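Local structure of putative sugar ABC transporter (Yersinia enterocolitica subsp. enterocolitica 8081, 5ULB) at residues V24-G29 with T54-G59; L81-D86 with S104-A109; Y201-I206 with R229-L234; K222-N227 with N251-V256. The protein probably binds methylthioribose-like sugars in the periplasm for an ABC importer and holds a methylseleno-ribose between its two lobes. One frame throughout, in Å; residues are numbered along the deposited sequence. Where two conformers were deposited one is given.

In the fold
All four contacts reach one mixed sheet but fall into two distant pairs. Interactions 1 and 2 have centres about 11 Å apart and share the neighbouring strands 21-26 and 78-82, where Asn-27 N meets Ser-82 O at 2.9 Å. Their strand ends and the loops after them supply Leu-28, Gln-83, Phe-106 and Asp-107 to the sugar pocket. Interactions 3 and 4 lie in the other lobe, with centres about 10 Å apart, and interlock: their segments alternate along the chain, and Leu-234 N lies 2.9 Å from Pro-253 O. Between interactions 1 and 3 the nearest atoms are about 19 Å apart, and the pocket residues named here all come from the first pair.

Interaction 1. Residues V24-G29 with T54-G59; sequences VIRNLG and TFLSNG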
loop_
_atom_site.group_PDB
_atom_site.type_symbol
_atom_site.label_atom_id
_atom_site.label_comp_id
_atom_site.label_asym_id
_atom_site.label_seq_id
_atom_site.Cartn_x
_atom_site.Cartn_y
_atom_site.Cartn_z
ATOM N N VAL A 24 6.361 -5.610 -13.221
ATOM C CA VAL A 24 5.524 -5.372 -12.048
ATOM C C VAL A 24 4.076 -5.246 -12.491
ATOM O O VAL A 24 3.780 -4.396 -13.387
ATOM C CB VAL A 24 5.979 -4.092 -11.334
ATOM C CG1 VAL A 24 5.163 -3.816 -10.092
ATOM C CG2 VAL A 24 7.467 -4.123 -11.088
ATOM N N ILE A 25 3.175 -6.041 -11.973
ATOM C CA ILE A 25 1.755 -6.016 -12.337
ATOM C C ILE A 25 1.015 -5.761 -11.033
ATOM O O ILE A 25 1.073 -6.578 -10.099
ATOM C CB ILE A 25 1.308 -7.279 -13.047
ATOM C CG1 ILE A 25 2.178 -7.656 -14.240
ATOM C CG2 ILE A 25 -0.147 -7.027 -13.516
ATOM C CD1 ILE A 25 3.324 -8.556 -13.958
ATOM N N ARG A 26 0.243 -4.679 -11.016
ATOM C CA ARG A 26 -0.499 -4.253 -9.829
ATOM C C ARG A 26 -1.981 -4.175 -10.215
ATOM O O ARG A 26 -2.368 -3.552 -11.222
ATOM C CB ARG A 26 0.038 -3.001 -9.201
ATOM C CG ARG A 26 -0.738 -2.445 -8.023
ATOM C CD ARG A 26 0.149 -1.582 -7.154
ATOM N NE ARG A 26 -0.632 -0.819 -6.219
ATOM C CZ ARG A 26 -0.318 -0.599 -4.929
ATOM N NH1 ARG A 26 0.543 -1.380 -4.251
ATOM N NH2 ARG A 26 -1.054 0.245 -4.264
ATOM N N ASN A 27 -2.864 -4.759 -9.368
ATOM C CA ASN A 27 -4.273 -4.877 -9.649
ATOM C C ASN A 27 -5.120 -3.696 -9.212
ATOM O O ASN A 27 -6.164 -3.894 -8.582
ATOM C CB ASN A 27 -4.786 -6.181 -9.030
ATOM C CG ASN A 27 -6.096 -6.654 -9.554
ATOM O OD1 ASN A 27 -6.498 -6.376 -10.694
ATOM N ND2 ASN A 27 -6.761 -7.518 -8.756
ATOM N N LEU A 28 -4.630 -2.472 -9.488
ATOM C CA LEU A 28 -5.290 -1.254 -9.141
ATOM C C LEU A 28 -5.120 -0.262 -10.268
ATOM O O LEU A 28 -4.460 -0.573 -11.283
ATOM C CB LEU A 28 -4.805 -0.684 -7.777
ATOM C CG LEU A 28 -5.094 -1.547 -6.543
ATOM C CD1 LEU A 28 -4.414 -0.926 -5.360
ATOM C CD2 LEU A 28 -6.589 -1.582 -6.295
ATOM N N GLY A 29 -5.712 0.913 -10.126
ATOM C CA GLY A 29 -5.460 2.051 -10.982
ATOM C C GLY A 29 -4.411 2.977 -10.428
ATOM O O GLY A 29 -3.575 2.582 -9.608
ATOM N N THR A 54 6.246 -1.725 -15.811
ATOM C CA THR A 54 5.099 -1.650 -14.927
ATOM C C THR A 54 3.756 -1.682 -15.669
ATOM O O THR A 54 3.612 -1.116 -16.736
ATOM C CB THR A 54 5.148 -0.462 -13.930
ATOM O OG1 THR A 54 5.089 0.747 -14.642
ATOM C CG2 THR A 54 6.436 -0.445 -13.154
ATOM N N PHE A 55 2.776 -2.340 -15.047
ATOM C CA PHE A 55 1.476 -2.611 -15.681
ATOM C C PHE A 55 0.415 -2.478 -14.566
ATOM O O PHE A 55 0.565 -3.070 -13.480
ATOM C CB PHE A 55 1.414 -4.014 -16.262
ATOM C CG PHE A 55 2.455 -4.272 -17.269
ATOM C CD1 PHE A 55 2.244 -3.935 -18.599
ATOM C CD2 PHE A 55 3.701 -4.837 -16.901
ATOM C CE1 PHE A 55 3.283 -4.228 -19.570
ATOM C CE2 PHE A 55 4.660 -5.124 -17.804
ATOM C CZ PHE A 55 4.442 -4.732 -19.151
ATOM N N LEU A 56 -0.641 -1.727 -14.849
ATOM C CA LEU A 56 -1.792 -1.547 -13.926
ATOM C C LEU A 56 -3.058 -2.066 -14.571
ATOM O O LEU A 56 -3.338 -1.744 -15.714
ATOM C CB LEU A 56 -2.031 -0.089 -13.585
ATOM C CG LEU A 56 -0.966 0.479 -12.636
ATOM C CD1 LEU A 56 -1.173 1.963 -12.457
ATOM C CD2 LEU A 56 -0.916 -0.224 -11.299
ATOM N N SER A 57 -3.817 -2.893 -13.842
ATOM C CA SER A 57 -5.032 -3.451 -14.360
ATOM C C SER A 57 -6.266 -2.581 -14.241
ATOM O O SER A 57 -7.352 -2.991 -14.762
ATOM C CB SER A 57 -5.386 -4.777 -13.685
ATOM O OG SER A 57 -5.791 -4.458 -12.341
ATOM N N ASN A 58 -6.163 -1.478 -13.462
ATOM C CA ASN A 58 -7.336 -0.644 -13.038
ATOM C C ASN A 58 -8.335 -1.456 -12.181
ATOM O O ASN A 58 -9.513 -1.036 -12.014
ATOM C CB ASN A 58 -8.130 0.133 -14.100
ATOM C CG ASN A 58 -7.657 1.616 -14.292
ATOM O OD1 ASN A 58 -7.765 2.626 -13.466
ATOM N ND2 ASN A 58 -7.189 1.751 -15.478
ATOM N N GLY A 59 -7.867 -2.515 -11.540
ATOM C CA GLY A 59 -8.787 -3.339 -10.744
ATOM C C GLY A 59 -9.538 -4.400 -11.500
ATOM O O GLY A 59 -10.316 -5.131 -10.893
#
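Two parallel strands run side by side and stay close as they pass into loops, where polar side chains lock together. Phe-55 N donates to Val-24 O at 2.8 Å, Arg-26 N to Phe-55 O, and Ser-57 N to Arg-26 O, each nearly along the C=O axis. On one face, Ile-25 and Phe-55 point the same way; CG1 of Ile-25 stands beside the backbone N and comes 4.2 Å from Phe-55 CD2. On the other, Arg-26 CB meets Leu-56 CD2 at 3.6 Å; with CG anti to the backbone N (chi1 176°) the arginine chain then runs out extended and hydrogen-bonds Asn-33, Thr-34 and Ser-82. Beyond the strands, Asn-27 also has CG anti to N (chi1 -163°), which brings OD1 to Ser-57 OG. Ser-57 OG, in the crowded position between N and carbonyl carbon (chi1 71°), donates to Asn-27 OD1 at 2.6 Å, in the amide plane on a lone pair, and accepts from Gly-59 N at 3.0 Å, an ST turn. Asn-27 ND2 binds Asp-61 and Gln-83 O, so both ends of the amide are held. Leu-28 O receives Asn-58 N from above its carbonyl plane, while the Leu-28 side chain turns away to touch the bound sugar. This is the first beta-alpha-beta crossover of a periplasmic binding protein lobe, the loop after its first strand carrying Leu-28 into the sugar pocket.

Interaction 2. Residues L81-D86 with S104-A109; sequences LSQGRD and SVFDTA
Leu-81 lays its CB alongside Val-105 CG1, 3.8 Å away, the two side chains pointing the same way from paired parallel strands. On the opposite face Phe-106 has CG anti to its backbone N (chi1 176°), and Ser-82 OG lies at the ring edge, in plane, 3.5 Å from CD2. Ser-82 OG also donates to Gln-83 OE1 at 2.6 Å, from above the amide plane. Gln-83, bent at chi2 (81°), thereby has its amide turned so that NE2 reaches Asp-107 OD2 in a weak 3.3 Å bond, amide and carboxylate planes 75° apart. Asp-107 CG sits over one face of the Phe-106 ring, toward its rim, and OD1 forms a salt bridge with Arg-158, which probably favours the ionised carboxylate. Phe-106 O takes two donors, Gln-83 N and Thr-108 OG1; that threonine hydroxyl, Thr-108 OG1, in turn accepts from Gly-84 N at 3.1 Å. Ala-109 N donates to Gly-84 O, and a water joins Asp-86 OD1 to Ala-109 O. The carboxyl-terminal ends of adjacent parallel strands here bring Gln-83, Phe-106 and Asp-107 to the sugar pocket, a placement characteristic of alpha/beta periplasmic binding proteins.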
loop_
_atom_site.group_PDB
_atom_site.type_symbol
_atom_site.label_atom_id
_atom_site.label_comp_id
_atom_site.label_asym_id
_atom_site.label_seq_id
_atom_site.Cartn_x
_atom_site.Cartn_y
_atom_site.Cartn_z
ATOM N N LEU A 81 4.053 -9.069 -8.178
ATOM C CA LEU A 81 2.633 -8.847 -8.205
ATOM C C LEU A 81 2.187 -8.043 -7.029
ATOM O O LEU A 81 2.737 -8.185 -5.936
ATOM C CB LEU A 81 1.866 -10.152 -8.216
ATOM C CG LEU A 81 2.204 -11.221 -9.278
ATOM C CD1 LEU A 81 1.266 -12.372 -9.215
ATOM C CD2 LEU A 81 2.229 -10.534 -10.654
ATOM N N SER A 82 1.114 -7.256 -7.214
ATOM C CA SER A 82 0.535 -6.497 -6.124
ATOM C C SER A 82 -0.980 -6.543 -6.238
ATOM O O SER A 82 -1.529 -6.281 -7.327
ATOM C CB SER A 82 1.084 -5.088 -6.182
ATOM O OG SER A 82 0.711 -4.245 -5.115
ATOM N N GLN A 83 -1.669 -6.880 -5.136
ATOM C CA GLN A 83 -3.095 -6.964 -5.079
ATOM C C GLN A 83 -3.716 -8.021 -5.980
ATOM O O GLN A 83 -4.888 -7.951 -6.357
ATOM C CB GLN A 83 -3.825 -5.605 -5.267
ATOM C CG GLN A 83 -3.648 -4.592 -4.066
ATOM C CD GLN A 83 -2.417 -3.850 -4.083
ATOM O OE1 GLN A 83 -1.820 -3.686 -5.149
ATOM N NE2 GLN A 83 -1.948 -3.393 -2.931
ATOM N N GLY A 84 -2.961 -9.098 -6.246
ATOM C CA GLY A 84 -3.566 -10.275 -6.935
ATOM C C GLY A 84 -4.591 -10.934 -6.054
ATOM O O GLY A 84 -4.361 -11.109 -4.850
ATOM N N ARG A 85 -5.733 -11.283 -6.634
ATOM C CA ARG A 85 -6.856 -11.803 -5.868
ATOM C C ARG A 85 -7.018 -13.312 -6.044
ATOM O O ARG A 85 -6.489 -13.945 -6.977
ATOM C CB ARG A 85 -8.154 -11.051 -6.228
ATOM C CG ARG A 85 -8.120 -9.615 -5.854
ATOM C CD ARG A 85 -9.421 -8.837 -6.195
ATOM N NE ARG A 85 -10.575 -9.570 -5.807
ATOM C CZ ARG A 85 -11.733 -9.089 -5.907
ATOM N NH1 ARG A 85 -12.779 -9.835 -5.508
ATOM N NH2 ARG A 85 -11.813 -7.904 -6.491
ATOM N N ASP A 86 -7.825 -13.848 -5.159
ATOM C CA ASP A 86 -8.412 -15.158 -5.415
ATOM C C ASP A 86 -9.451 -15.032 -6.521
ATOM O O ASP A 86 -10.060 -13.995 -6.684
ATOM C CB ASP A 86 -9.157 -15.620 -4.102
ATOM C CG ASP A 86 -8.210 -16.288 -3.057
ATOM O OD1 ASP A 86 -7.352 -17.109 -3.478
ATOM O OD2 ASP A 86 -8.447 -15.997 -1.874
ATOM N N SER A 104 8.284 -12.089 -6.183
ATOM C CA SER A 104 7.833 -11.649 -4.888
ATOM C C SER A 104 6.432 -11.040 -5.105
ATOM O O SER A 104 6.177 -10.424 -6.154
ATOM C CB SER A 104 8.783 -10.620 -4.276
ATOM O OG SER A 104 8.443 -10.233 -2.986
ATOM N N VAL A 105 5.536 -11.149 -4.097
ATOM C CA VAL A 105 4.257 -10.627 -4.194
ATOM C C VAL A 105 3.937 -9.771 -2.978
ATOM O O VAL A 105 4.498 -9.943 -1.905
ATOM C CB VAL A 105 3.157 -11.652 -4.454
ATOM C CG1 VAL A 105 3.474 -12.473 -5.743
ATOM C CG2 VAL A 105 2.929 -12.572 -3.272
ATOM N N PHE A 106 3.042 -8.794 -3.201
ATOM C CA PHE A 106 2.587 -7.866 -2.163
ATOM C C PHE A 106 1.067 -7.865 -2.132
ATOM O O PHE A 106 0.431 -7.742 -3.190
ATOM C CB PHE A 106 3.105 -6.478 -2.406
ATOM C CG PHE A 106 2.593 -5.457 -1.418
ATOM C CD1 PHE A 106 2.913 -5.533 -0.045
ATOM C CD2 PHE A 106 1.757 -4.493 -1.814
ATOM C CE1 PHE A 106 2.343 -4.642 0.824
ATOM C CE2 PHE A 106 1.216 -3.599 -0.905
ATOM C CZ PHE A 106 1.433 -3.691 0.437
ATOM N N ASP A 107 0.449 -8.028 -0.974
ATOM C CA ASP A 107 -1.002 -7.987 -0.824
ATOM C C ASP A 107 -1.713 -8.885 -1.813
ATOM O O ASP A 107 -2.796 -8.494 -2.304
ATOM C CB ASP A 107 -1.492 -6.522 -0.980
ATOM C CG ASP A 107 -1.437 -5.746 0.303
ATOM O OD1 ASP A 107 -1.125 -6.302 1.390
ATOM O OD2 ASP A 107 -1.785 -4.495 0.195
ATOM N N THR A 108 -1.175 -10.066 -1.981
ATOM C CA THR A 108 -1.679 -11.012 -2.964
ATOM C C THR A 108 -2.159 -12.273 -2.285
ATOM O O THR A 108 -1.557 -12.734 -1.323
ATOM C CB THR A 108 -0.584 -11.273 -4.048
ATOM O OG1 THR A 108 -0.380 -10.046 -4.759
ATOM C CG2 THR A 108 -0.931 -12.363 -5.033
ATOM N N ALA A 109 -3.269 -12.823 -2.759
ATOM C CA ALA A 109 -3.840 -14.010 -2.173
ATOM C C ALA A 109 -3.158 -15.246 -2.624
ATOM O O ALA A 109 -3.234 -15.604 -3.806
ATOM C CB ALA A 109 -5.323 -14.052 -2.553
HETATM O O HOH W 1 -5.114 -17.340 -5.033
#

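Interaction 3. Residues Y201-I206 with R229-L234; sequences YPKGKI and RTEIKL
A polar loop-to-loop contact, centred on Arg-229, lies far from the centre of the chain in one alpha/beta lobe of this periplasmic binding protein fold. The loop after helix 186-200, with a type II beta turn from Pro-202 to Lys-205, meets the type I turn of Arg-229 to Ile-232 that leads into strand 233-237. Arg-229, bent at chi2 and chi3, presents its guanidinium end-on to Tyr-201 O: NH2 donates at 2.8 Å, in the carbonyl plane, and NH1 at 3.2 Å, while NH1 also binds Leu-198 O in the helix. Lys-203 N stands 3.3 Å above the plane of the Arg-229 guanidinium, over its centre. Glu-231, with CG in the crowded position between N and carbonyl carbon (chi1 76°), folds back so that OE2 takes Arg-229 NE on its syn lone pair in a straight salt bridge of 2.8 Å (171°), fixing the rotation of the guanidinium. The Lys-203 chain crosses Glu-231 obliquely, CG 3.6 Å from OE2. Beneath this polar layer Ile-206 CB meets Ile-232 CD1 at 3.8 Å, and both side chains touch Leu-198. A single water gathers the polar ends, accepting from Gly-204 N and Arg-229 NH2 and donating to Ile-206 O and, at 2.6 Å, to Glu-231 OE2.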
loop_
_atom_site.group_PDB
_atom_site.type_symbol
_atom_site.label_atom_id
_atom_site.label_comp_id
_atom_site.label_asym_id
_atom_site.label_seq_id
_atom_site.Cartn_x
_atom_site.Cartn_y
_atom_site.Cartn_z
ATOM N N TYR A 201 -27.900 11.321 6.767
ATOM C CA TYR A 201 -27.601 11.435 8.212
ATOM C C TYR A 201 -27.057 12.835 8.461
ATOM O O TYR A 201 -25.857 13.095 8.366
ATOM C CB TYR A 201 -26.516 10.380 8.527
ATOM C CG TYR A 201 -26.895 8.971 8.377
ATOM C CD1 TYR A 201 -27.783 8.389 9.260
ATOM C CD2 TYR A 201 -26.466 8.216 7.315
ATOM C CE1 TYR A 201 -28.173 7.047 9.089
ATOM C CE2 TYR A 201 -26.773 6.868 7.177
ATOM C CZ TYR A 201 -27.682 6.321 8.011
ATOM O OH TYR A 201 -28.001 4.967 7.907
ATOM N N PRO A 202 -28.000 13.749 8.662
ATOM C CA PRO A 202 -27.609 15.203 8.847
ATOM C C PRO A 202 -26.722 15.447 10.072
ATOM O O PRO A 202 -26.488 14.556 10.928
ATOM C CB PRO A 202 -28.914 15.903 8.968
ATOM C CG PRO A 202 -29.928 15.016 8.360
ATOM C CD PRO A 202 -29.455 13.595 8.717
ATOM N N LYS A 203 -26.212 16.649 10.129
ATOM C CA LYS A 203 -25.269 17.088 11.151
ATOM C C LYS A 203 -25.755 16.655 12.536
ATOM O O LYS A 203 -26.887 16.893 12.988
ATOM C CB LYS A 203 -25.032 18.635 11.004
ATOM C CG LYS A 203 -23.990 19.193 11.857
ATOM C CD LYS A 203 -23.733 20.646 11.648
ATOM C CE LYS A 203 -23.430 21.038 10.205
ATOM N NZ LYS A 203 -23.036 22.484 10.249
ATOM N N GLY A 204 -24.876 15.888 13.203
ATOM C CA GLY A 204 -25.167 15.289 14.557
ATOM C C GLY A 204 -25.342 13.801 14.482
ATOM O O GLY A 204 -25.280 13.116 15.519
ATOM N N LYS A 205 -25.660 13.254 13.303
ATOM C CA LYS A 205 -25.962 11.851 13.169
ATOM C C LYS A 205 -24.774 10.991 12.782
ATOM O O LYS A 205 -24.875 9.737 12.824
ATOM C CB LYS A 205 -27.099 11.623 12.195
ATOM C CG LYS A 205 -28.366 12.293 12.474
ATOM C CD LYS A 205 -29.015 11.739 13.667
ATOM C CE LYS A 205 -30.373 12.488 13.921
ATOM N NZ LYS A 205 -31.015 11.946 15.103
ATOM N N ILE A 206 -23.646 11.614 12.424
ATOM C CA ILE A 206 -22.395 10.894 12.113
ATOM C C ILE A 206 -21.312 11.573 12.981
ATOM O O ILE A 206 -21.166 12.780 12.975
ATOM C CB ILE A 206 -21.974 11.007 10.594
ATOM C CG1 ILE A 206 -23.048 10.450 9.722
ATOM C CG2 ILE A 206 -20.661 10.323 10.398
ATOM C CD1 ILE A 206 -22.827 10.839 8.247
ATOM N N ARG A 229 -19.477 19.658 6.429
ATOM C CA ARG A 229 -19.606 18.592 7.431
ATOM C C ARG A 229 -18.287 18.255 8.121
ATOM O O ARG A 229 -18.087 17.090 8.483
ATOM C CB ARG A 229 -20.270 17.380 6.851
ATOM C CG ARG A 229 -21.713 17.649 6.410
ATOM C CD ARG A 229 -22.675 17.922 7.545
ATOM N NE ARG A 229 -22.820 16.757 8.445
ATOM C CZ ARG A 229 -23.624 15.721 8.219
ATOM N NH1 ARG A 229 -24.327 15.630 7.126
ATOM N NH2 ARG A 229 -23.688 14.684 9.075
ATOM N N THR A 230 -17.446 19.246 8.315
ATOM C CA THR A 230 -16.142 19.019 8.907
ATOM C C THR A 230 -16.162 18.809 10.439
ATOM O O THR A 230 -15.108 18.559 11.017
ATOM C CB THR A 230 -15.138 20.104 8.554
ATOM O OG1 THR A 230 -15.532 21.348 9.029
ATOM C CG2 THR A 230 -14.815 20.153 7.055
ATOM N N GLU A 231 -17.343 18.788 11.041
ATOM C CA GLU A 231 -17.432 18.298 12.415
ATOM C C GLU A 231 -17.157 16.791 12.499
ATOM O O GLU A 231 -16.851 16.326 13.586
ATOM C CB GLU A 231 -18.817 18.618 13.022
ATOM C CG GLU A 231 -20.011 17.757 12.592
ATOM C CD GLU A 231 -20.559 17.923 11.158
ATOM O OE1 GLU A 231 -20.183 18.911 10.487
ATOM O OE2 GLU A 231 -21.310 17.001 10.750
ATOM N N ILE A 232 -17.331 16.073 11.398
ATOM C CA ILE A 232 -17.016 14.626 11.329
ATOM C C ILE A 232 -15.572 14.468 11.237
ATOM O O ILE A 232 -14.905 15.023 10.394
ATOM C CB ILE A 232 -17.757 14.017 10.102
ATOM C CG1 ILE A 232 -19.249 14.210 10.211
ATOM C CG2 ILE A 232 -17.331 12.591 9.916
ATOM C CD1 ILE A 232 -20.019 13.810 8.931
ATOM N N LYS A 233 -14.989 13.577 12.086
ATOM C CA LYS A 233 -13.563 13.334 12.102
ATOM C C LYS A 233 -13.147 12.126 11.268
ATOM O O LYS A 233 -13.859 11.130 11.252
ATOM C CB LYS A 233 -13.094 13.203 13.567
ATOM C CG LYS A 233 -13.352 14.492 14.371
ATOM C CD LYS A 233 -12.971 15.816 13.634
ATOM C CE LYS A 233 -13.324 17.090 14.414
ATOM N NZ LYS A 233 -13.403 18.377 13.564
ATOM N N LEU A 234 -12.011 12.250 10.595
ATOM C CA LEU A 234 -11.522 11.228 9.704
ATOM C C LEU A 234 -10.261 10.503 10.252
ATOM O O LEU A 234 -9.339 11.190 10.729
ATOM C CB LEU A 234 -11.057 11.742 8.320
ATOM C CG LEU A 234 -11.984 12.401 7.452
ATOM C CD1 LEU A 234 -11.293 13.056 6.245
ATOM C CD2 LEU A 234 -13.018 11.372 6.982
HETATM O O HOH W 2 -19.755 21.564 10.565
HETATM O O HOH W 3 -22.486 14.902 11.805
#

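Interaction 4. Residues K222-N227 with N251-V256; sequences KALQEN and NSPWKV
Helix-against-loop packing in one alpha/beta lobe brings the last turn of helix 214-226 beside the loop that enters strand 254-259. The contact is small and has no direct hydrogen bond between the two segments. Leu-224, with CG anti to its carbonyl carbon (chi1 -62°), extends CD1 to within 3.8 Å of Pro-253 CG; the two side chains slide past each other in opposite directions, and Leu-224 is also packed against Leu-198, Ile-232 and Leu-234. One residue on, Gln-225 is bent at chi2 (-69°), which swings its amide toward the loop. Gln-225 NE2 comes 3.9 Å from Asn-251 O, but its hydrogen bonds go to Tyr-221 OH and Ala-250 O, so the amide is tied to its own helix and to Ala-250 of the loop itself. Its other end faces a water that donates to Gln-225 OE1 at 2.7 Å and accepts from Asn-251 ND2 at 3.1 Å, bridging the two side chains. Helix 214-226 is the connection of a beta-alpha-beta unit between the parallel strands 208-211 and 233-237, and strand 254-259 lies next to 233-237, so the contact sets that helix against the loop leading into the neighbouring strand. In the loop Ser-252 has OG anti to its backbone N and accepts from Trp-254 N at 3.2 Å, an ST turn, while the same hydroxyl is hydrogen-bonded to Leu-246 O. At the helix end Asn-227 ND2 doubles back in the amide plane onto a lone pair of Ala-223 O, 2.8 Å away, where Asn-227 N also donates.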
loop_
_atom_site.group_PDB
_atom_site.type_symbol
_atom_site.label_atom_id
_atom_site.label_comp_id
_atom_site.label_asym_id
_atom_site.label_seq_id
_atom_site.Cartn_x
_atom_site.Cartn_y
_atom_site.Cartn_z
ATOM N N LYS A 222 -12.962 15.527 0.687
ATOM C CA LYS A 222 -13.619 16.518 -0.234
ATOM C C LYS A 222 -15.074 16.634 0.055
ATOM O O LYS A 222 -15.599 17.756 0.102
ATOM C CB LYS A 222 -13.373 16.038 -1.656
ATOM C CG LYS A 222 -13.950 16.973 -2.748
ATOM C CD LYS A 222 -13.702 16.327 -4.194
ATOM C CE LYS A 222 -14.590 16.936 -5.313
ATOM N NZ LYS A 222 -13.873 18.134 -5.495
ATOM N N ALA A 223 -15.771 15.529 0.263
ATOM C CA ALA A 223 -17.175 15.622 0.554
ATOM C C ALA A 223 -17.415 16.382 1.863
ATOM O O ALA A 223 -18.373 17.189 1.953
ATOM C CB ALA A 223 -17.820 14.251 0.667
ATOM N N LEU A 224 -16.611 16.133 2.873
ATOM C CA LEU A 224 -16.839 16.874 4.157
ATOM C C LEU A 224 -16.669 18.361 3.974
ATOM O O LEU A 224 -17.421 19.187 4.494
ATOM C CB LEU A 224 -15.899 16.364 5.289
ATOM C CG LEU A 224 -16.076 14.887 5.687
ATOM C CD1 LEU A 224 -15.186 14.584 6.868
ATOM C CD2 LEU A 224 -17.494 14.568 6.041
ATOM N N GLN A 225 -15.617 18.760 3.260
ATOM C CA GLN A 225 -15.389 20.197 3.036
ATOM C C GLN A 225 -16.513 20.797 2.247
ATOM O O GLN A 225 -17.074 21.818 2.608
ATOM C CB GLN A 225 -14.067 20.401 2.355
ATOM C CG GLN A 225 -12.843 20.268 3.313
ATOM C CD GLN A 225 -12.643 21.361 4.394
ATOM O OE1 GLN A 225 -13.452 22.255 4.524
ATOM N NE2 GLN A 225 -11.486 21.328 5.080
ATOM N N GLU A 226 -16.859 20.165 1.100
ATOM C CA GLU A 226 -17.807 20.793 0.164
ATOM C C GLU A 226 -19.212 20.832 0.716
ATOM O O GLU A 226 -19.992 21.687 0.335
ATOM C CB GLU A 226 -17.751 20.092 -1.186
ATOM C CG GLU A 226 -16.505 20.366 -1.866
ATOM C CD GLU A 226 -16.327 19.823 -3.247
ATOM O OE1 GLU A 226 -17.231 19.120 -3.692
ATOM O OE2 GLU A 226 -15.197 20.033 -3.879
ATOM N N ASN A 227 -19.576 19.844 1.572
ATOM C CA ASN A 227 -20.880 19.781 2.172
ATOM C C ASN A 227 -20.970 20.477 3.553
ATOM O O ASN A 227 -21.999 20.409 4.221
ATOM C CB ASN A 227 -21.380 18.350 2.306
ATOM C CG ASN A 227 -21.680 17.671 0.960
ATOM O OD1 ASN A 227 -22.760 17.950 0.415
ATOM N ND2 ASN A 227 -20.754 16.928 0.409
ATOM N N ASN A 251 -9.704 23.968 8.866
ATOM C CA ASN A 251 -10.897 23.181 9.237
ATOM C C ASN A 251 -10.759 21.690 8.989
ATOM O O ASN A 251 -11.761 20.925 8.987
ATOM C CB ASN A 251 -12.224 23.773 8.653
ATOM C CG ASN A 251 -12.384 25.213 9.014
ATOM O OD1 ASN A 251 -12.189 25.613 10.192
ATOM N ND2 ASN A 251 -12.762 25.994 8.052
ATOM N N SER A 252 -9.547 21.263 8.644
ATOM C CA SER A 252 -9.344 19.922 8.348
ATOM C C SER A 252 -9.711 18.884 9.442
ATOM O O SER A 252 -9.216 18.917 10.530
ATOM C CB SER A 252 -7.865 19.651 7.984
ATOM O OG SER A 252 -7.723 18.221 7.736
ATOM N N PRO A 253 -10.601 17.960 9.083
ATOM C CA PRO A 253 -11.035 16.876 9.968
ATOM C C PRO A 253 -10.127 15.637 9.906
ATOM O O PRO A 253 -10.455 14.640 10.504
ATOM C CB PRO A 253 -12.394 16.521 9.442
ATOM C CG PRO A 253 -12.384 16.837 8.081
ATOM C CD PRO A 253 -11.465 17.974 7.902
ATOM N N TRP A 254 -9.000 15.689 9.199
ATOM C CA TRP A 254 -8.178 14.478 8.972
ATOM C C TRP A 254 -7.208 14.303 10.157
ATOM O O TRP A 254 -6.163 14.927 10.204
ATOM C CB TRP A 254 -7.412 14.615 7.642
ATOM C CG TRP A 254 -6.741 13.336 7.166
ATOM C CD1 TRP A 254 -6.035 12.385 7.889
ATOM C CD2 TRP A 254 -6.747 12.800 5.846
ATOM N NE1 TRP A 254 -5.614 11.398 7.091
ATOM C CE2 TRP A 254 -6.030 11.609 5.834
ATOM C CE3 TRP A 254 -7.285 13.261 4.616
ATOM C CZ2 TRP A 254 -5.849 10.842 4.678
ATOM C CZ3 TRP A 254 -7.155 12.488 3.510
ATOM C CH2 TRP A 254 -6.439 11.328 3.560
ATOM N N LYS A 255 -7.596 13.462 11.116
ATOM C CA LYS A 255 -6.929 13.377 12.401
ATOM C C LYS A 255 -5.685 12.490 12.447
ATOM O O LYS A 255 -4.763 12.810 13.202
ATOM C CB LYS A 255 -7.914 12.863 13.463
ATOM C CG LYS A 255 -9.081 13.630 13.724
ATOM C CD LYS A 255 -8.825 15.095 13.770
ATOM C CE LYS A 255 -8.472 15.413 15.101
ATOM N NZ LYS A 255 -9.722 16.173 15.571
ATOM N N VAL A 256 -5.669 11.425 11.666
ATOM C CA VAL A 256 -4.561 10.473 11.755
ATOM C C VAL A 256 -4.494 9.717 10.452
ATOM O O VAL A 256 -5.520 9.415 9.837
ATOM C CB VAL A 256 -4.658 9.561 12.887
ATOM C CG1 VAL A 256 -5.754 8.514 12.796
ATOM C CG2 VAL A 256 -3.372 8.783 13.217
HETATM O O HOH W 4 -13.476 24.801 5.308
#